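Local coordinates for BRAMP domain protein (Streptomyces davawensis, PDB 5MLD), which replaces the C-8 methyl group of riboflavin-5'-phosphate with an amino group to make 8-demethyl-8-aminoriboflavin-5'-phosphate on the way to the antibiotic roseoflavin, at the interface of chains A and B and the interface of chains A and C. Residues are numbered along the deposited sequence; one frame, centred on the assembly and turned at random. Chains: chain A/B/C, BRAMP domain protein.

Contact 1: the interface of chains A and B. Residues chain A 12, 92-93, 95-98, 101; chain B 101, 105.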
loop_
_atom_site.group_PDB
_atom_site.type_symbol
_atom_site.label_atom_id
_atom_site.label_comp_id
_atom_site.label_asym_id
_atom_site.label_seq_id
_atom_site.Cartn_x
_atom_site.Cartn_y
_atom_site.Cartn_z
ATOM N N LEU A 12 8.699 -3.381 -19.574
ATOM C CA LEU A 12 8.504 -4.732 -20.077
ATOM C C LEU A 12 8.739 -4.870 -21.574
ATOM O O LEU A 12 8.671 -5.993 -22.088
ATOM C CB LEU A 12 7.088 -5.214 -19.745
ATOM C CG LEU A 12 6.863 -5.329 -18.241
ATOM C CD1 LEU A 12 5.426 -5.759 -17.971
ATOM C CD2 LEU A 12 7.849 -6.307 -17.616
ATOM N N THR A 92 2.653 -0.881 -12.885
ATOM C CA THR A 92 1.641 -1.856 -13.304
ATOM C C THR A 92 0.938 -2.392 -12.069
ATOM O O THR A 92 1.599 -2.810 -11.115
ATOM C CB THR A 92 2.208 -3.033 -14.136
ATOM O OG1 THR A 92 3.128 -3.832 -13.370
ATOM C CG2 THR A 92 2.865 -2.548 -15.422
ATOM N N LEU A 93 -0.399 -2.405 -12.119
ATOM C CA LEU A 93 -1.242 -2.902 -11.032
ATOM C C LEU A 93 -0.976 -2.157 -9.726
ATOM O O LEU A 93 -0.998 -2.763 -8.653
ATOM C CB LEU A 93 -1.049 -4.409 -10.812
ATOM C CG LEU A 93 -0.820 -5.274 -12.057
ATOM C CD1 LEU A 93 -0.383 -6.652 -11.641
ATOM C CD2 LEU A 93 -2.065 -5.306 -12.905
ATOM N N MET A 95 1.814 -1.256 -8.684
ATOM C CA MET A 95 3.127 -1.660 -8.198
ATOM C C MET A 95 4.186 -1.245 -9.213
ATOM O O MET A 95 3.879 -0.721 -10.294
ATOM C CB MET A 95 3.201 -3.180 -7.971
ATOM C CG MET A 95 2.197 -3.712 -6.963
ATOM S SD MET A 95 2.249 -5.515 -6.881
ATOM C CE MET A 95 1.137 -5.928 -8.211
ATOM N N CYS A 96 5.448 -1.506 -8.876
ATOM C CA CYS A 96 6.480 -1.508 -9.896
ATOM C C CYS A 96 6.152 -2.582 -10.939
ATOM O O CYS A 96 5.220 -3.379 -10.773
ATOM C CB CYS A 96 7.848 -1.768 -9.272
ATOM S SG CYS A 96 7.912 -3.333 -8.363
ATOM N N THR A 97 6.916 -2.616 -12.029
ATOM C CA THR A 97 6.650 -3.689 -12.988
ATOM C C THR A 97 7.093 -5.047 -12.446
ATOM O O THR A 97 7.861 -5.150 -11.482
ATOM C CB THR A 97 7.351 -3.461 -14.324
ATOM O OG1 THR A 97 8.775 -3.476 -14.126
ATOM C CG2 THR A 97 6.905 -2.167 -14.972
ATOM N N SER A 98 6.604 -6.116 -13.096
ATOM C CA SER A 98 7.050 -7.449 -12.700
ATOM C C SER A 98 8.552 -7.611 -12.906
ATOM O O SER A 98 9.196 -8.386 -12.183
ATOM C CB SER A 98 6.291 -8.537 -13.469
ATOM O OG SER A 98 6.496 -8.401 -14.863
ATOM N N HIS A 101 10.196 -6.300 -10.005
ATOM C CA HIS A 101 9.865 -7.221 -8.929
ATOM C C HIS A 101 10.829 -8.407 -8.893
ATOM O O HIS A 101 11.297 -8.808 -7.818
ATOM C CB HIS A 101 8.420 -7.672 -9.155
ATOM C CG HIS A 101 7.734 -8.234 -7.957
ATOM N ND1 HIS A 101 6.364 -8.204 -7.833
ATOM C CD2 HIS A 101 8.203 -8.859 -6.848
ATOM C CE1 HIS A 101 6.016 -8.768 -6.692
ATOM N NE2 HIS A 101 7.108 -9.191 -6.081
ATOM N N HIS B 101 2.424 -11.408 -10.357
ATOM C CA HIS B 101 2.505 -10.101 -11.004
ATOM C C HIS B 101 2.435 -10.221 -12.522
ATOM O O HIS B 101 1.711 -9.470 -13.178
ATOM C CB HIS B 101 3.817 -9.448 -10.579
ATOM C CG HIS B 101 3.836 -7.955 -10.672
ATOM N ND1 HIS B 101 4.631 -7.188 -9.847
ATOM C CD2 HIS B 101 3.200 -7.089 -11.493
ATOM C CE1 HIS B 101 4.475 -5.914 -10.147
ATOM N NE2 HIS B 101 3.625 -5.824 -11.152
ATOM N N GLU B 105 -0.521 -8.932 -14.903
ATOM C CA GLU B 105 -0.176 -8.022 -15.992
ATOM C C GLU B 105 -0.797 -8.495 -17.297
ATOM O O GLU B 105 -1.442 -7.718 -18.012
ATOM C CB GLU B 105 1.346 -7.900 -16.135
ATOM C CG GLU B 105 1.982 -6.874 -15.200
ATOM C CD GLU B 105 3.506 -6.956 -15.183
ATOM O OE1 GLU B 105 4.081 -7.909 -15.773
ATOM O OE2 GLU B 105 4.130 -6.068 -14.559
#

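Contact 2: the interface of chains A and C. Residues chain A 203, 206-210; chain C 157-158, 195, 198-199, 202.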
loop_
_atom_site.group_PDB
_atom_site.type_symbol
_atom_site.label_atom_id
_atom_site.label_comp_id
_atom_site.label_asym_id
_atom_site.label_seq_id
_atom_site.Cartn_x
_atom_site.Cartn_y
_atom_site.Cartn_z
ATOM N N LEU A 203 28.129 9.766 2.071
ATOM C CA LEU A 203 28.367 8.411 2.553
ATOM C C LEU A 203 29.693 7.852 2.064
ATOM O O LEU A 203 30.240 6.944 2.699
ATOM C CB LEU A 203 27.209 7.503 2.134
ATOM C CG LEU A 203 25.915 7.725 2.910
ATOM C CD1 LEU A 203 24.796 6.919 2.272
ATOM C CD2 LEU A 203 26.090 7.318 4.365
ATOM N N THR A 206 31.919 9.518 4.889
ATOM C CA THR A 206 31.623 9.137 6.273
ATOM C C THR A 206 30.580 8.028 6.275
ATOM O O THR A 206 29.405 8.262 6.588
ATOM C CB THR A 206 31.154 10.341 7.098
ATOM O OG1 THR A 206 29.832 10.717 6.699
ATOM C CG2 THR A 206 32.062 11.527 6.870
ATOM N N PRO A 207 30.976 6.803 5.937
ATOM C CA PRO A 207 30.020 5.693 5.929
ATOM C C PRO A 207 29.496 5.390 7.324
ATOM O O PRO A 207 30.098 5.765 8.333
ATOM C CB PRO A 207 30.843 4.524 5.386
ATOM C CG PRO A 207 32.265 4.884 5.714
ATOM C CD PRO A 207 32.326 6.372 5.541
ATOM N N TYR A 208 28.351 4.703 7.369
ATOM C CA TYR A 208 27.873 4.150 8.632
ATOM C C TYR A 208 28.964 3.264 9.219
ATOM O O TYR A 208 29.636 2.530 8.486
ATOM C CB TYR A 208 26.579 3.340 8.434
ATOM C CG TYR A 208 25.414 4.165 7.926
ATOM C CD1 TYR A 208 24.652 4.947 8.794
ATOM C CD2 TYR A 208 25.081 4.177 6.574
ATOM C CE1 TYR A 208 23.594 5.718 8.324
ATOM C CE2 TYR A 208 24.039 4.941 6.099
ATOM C CZ TYR A 208 23.294 5.705 6.966
ATOM O OH TYR A 208 22.253 6.472 6.483
ATOM N N THR A 209 29.175 3.374 10.534
ATOM C CA THR A 209 30.102 2.508 11.256
ATOM C C THR A 209 29.373 1.453 12.068
ATOM O O THR A 209 30.014 0.700 12.807
ATOM C CB THR A 209 31.017 3.328 12.181
ATOM O OG1 THR A 209 30.225 4.081 13.108
ATOM C CG2 THR A 209 31.895 4.265 11.367
ATOM N N THR A 210 28.050 1.392 11.943
ATOM C CA THR A 210 27.241 0.437 12.684
ATOM C C THR A 210 27.744 -0.977 12.468
ATOM O O THR A 210 27.982 -1.394 11.333
ATOM C CB THR A 210 25.780 0.526 12.232
ATOM O OG1 THR A 210 25.340 1.885 12.287
ATOM C CG2 THR A 210 24.891 -0.349 13.123
ATOM N N PRO C 157 17.760 6.477 6.874
ATOM C CA PRO C 157 18.910 5.574 6.762
ATOM C C PRO C 157 18.435 4.156 6.488
ATOM O O PRO C 157 17.227 3.890 6.566
ATOM C CB PRO C 157 19.561 5.689 8.151
ATOM C CG PRO C 157 18.386 5.877 9.056
ATOM C CD PRO C 157 17.422 6.784 8.277
ATOM N N PRO C 158 19.336 3.214 6.180
ATOM C CA PRO C 158 18.919 1.810 6.089
ATOM C C PRO C 158 18.386 1.313 7.424
ATOM O O PRO C 158 18.800 1.777 8.491
ATOM C CB PRO C 158 20.210 1.081 5.709
ATOM C CG PRO C 158 21.309 1.982 6.236
ATOM C CD PRO C 158 20.795 3.368 6.032
ATOM N N ASN C 195 21.697 3.733 13.213
ATOM C CA ASN C 195 21.743 4.321 11.882
ATOM C C ASN C 195 21.170 5.736 11.860
ATOM O O ASN C 195 21.741 6.620 11.206
ATOM C CB ASN C 195 21.007 3.414 10.894
ATOM C CG ASN C 195 21.752 2.115 10.635
ATOM O OD1 ASN C 195 22.938 1.996 10.943
ATOM N ND2 ASN C 195 21.060 1.141 10.052
ATOM N N HIS C 198 23.725 8.115 13.443
ATOM C CA HIS C 198 24.850 8.394 12.565
ATOM C C HIS C 198 24.456 9.388 11.488
ATOM O O HIS C 198 25.172 10.361 11.233
ATOM C CB HIS C 198 25.378 7.110 11.925
ATOM C CG HIS C 198 26.544 7.343 11.018
ATOM N ND1 HIS C 198 27.847 7.356 11.470
ATOM C CD2 HIS C 198 26.604 7.609 9.691
ATOM C CE1 HIS C 198 28.659 7.594 10.456
ATOM N NE2 HIS C 198 27.930 7.759 9.364
ATOM N N LEU C 199 23.313 9.154 10.838
ATOM C CA LEU C 199 22.917 10.027 9.741
ATOM C C LEU C 199 22.621 11.434 10.250
ATOM O O LEU C 199 22.937 12.421 9.577
ATOM C CB LEU C 199 21.717 9.432 9.006
ATOM C CG LEU C 199 21.281 10.160 7.733
ATOM C CD1 LEU C 199 22.454 10.240 6.747
ATOM C CD2 LEU C 199 20.101 9.426 7.116
ATOM N N MET C 202 25.921 13.161 10.553
ATOM C CA MET C 202 26.412 13.526 9.226
ATOM C C MET C 202 25.734 14.792 8.722
ATOM O O MET C 202 26.397 15.714 8.233
ATOM C CB MET C 202 26.170 12.384 8.238
ATOM C CG MET C 202 26.858 11.093 8.543
ATOM S SD MET C 202 26.307 9.859 7.347
ATOM C CE MET C 202 26.881 10.579 5.816
HETATM O O HOH W 1 28.124 5.944 14.121
#

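Contact 1: the interface of chains A and B
B:Glu105 and B:His101, one turn apart on helix 98-107 of chain B, reach into chain A side by side and end at A:Thr92 and A:Ser98. The glutamate lays its carboxylate across the start of the equivalent helix of chain A. Its OE2 accepts the backbone amide of A:Ser98 (N to OE2 2.9 Å) on the syn side, while its anti lone pair takes the hydroxyl of A:Thr92 (OG1 to OE2 2.7 Å). OE1 is held by the A:Ser98 hydroxyl, OG to OE1 2.6 Å, also syn; both syn donors lie somewhat out of the carboxylate plane. Three donors thus fix the rotation of the carboxylate, and its place at a helix N-terminus probably helps stabilise negative charge. The methyl CD1 of A:Leu12 meets this carboxylate tip to tip. On B:His101, NE2 shares a hydrogen bond with A:Thr92 OG1 (3.0 Å), so this hydroxyl bridges both partner side chains. A:Met95 CE lies over the centre of one imidazole face, 3.8 Å from the centroid; the backbone N of A:Ser98 stands over the rim of the opposite face. At the other nitrogen, B:His101 ND1 meets A:His101 ND1 at 2.8 Å, nearly straight (175°), and the rings meet edge to edge, their planes turned 72° apart. CG anti to the backbone N (chi1 -157°) swings the B:His101 ring off its helix toward this meeting. A:Leu93 CD1 packs beside B:His101 CD2. Because A:Leu12, A:Thr92 and A:Leu93 belong to the FMN-binding site, this two-fold interface probably helps brace the flavin site and may couple it to assembly.

Contact 2: the interface of chains A and C
C:His198 runs under A:Tyr208 and ends against the backbone of A:Thr206. From CB, which rests 3.9 Å from A:Tyr208 CD1, the side chain leaves with CG anti to the backbone N (chi1 -180°), pointing away from its helix into chain A. CD2 takes up the tightest carbon packing, 3.4 Å from A:Tyr208 CD1, and A:Tyr208 CA sits over one face of the imidazole, toward its rim. At the tip, NE2 donates to the carbonyl O of A:Thr206 (3.2 Å); this bond is nearly straight at the hydrogen and the oxygen lies in the ring plane, although the donor stands above the carbonyl plane. A:Pro207 O is also 3.1 Å from NE2, but well off the ring plane, and can share that proton only obliquely. ND1 reaches a water that also binds A:Thr209 OG1, so both ring nitrogens are engaged. The phenol of A:Tyr208 pushes on into chain C, its OH against C:Pro157 CB, C:Pro158 CD and C:Leu199 CD2. Beside it, C:Asn195 OD1 accepts A:Thr210 OG1 (2.8 Å) nearly along the C=O axis, while its ND2 binds C:Pro158 O and fixes the amide's flip. C:Met202 CE touches A:Leu203 CD2 at 3.7 Å. The site lies where helix 183-205 of chain A runs out into the loop before helix 212-220, and that loop crosses the same long helix of chain C.

The C-alpha centres of contact 1 and contact 2 lie about 32 Å apart, and the two share no residue. Chain A meets chain B around the start of helix 98-107 and the neighbouring flavin-binding residues, whereas it meets chain C with the end of helix 183-205 and the loop after it. Each patch belongs to a different two-fold interface and has a twin with the chains exchanged. Two such interfaces, used by every subunit, can close the homotetramer. Contact 1 includes flavin-binding residues; contact 2, built from other elements, probably serves mainly to join subunits.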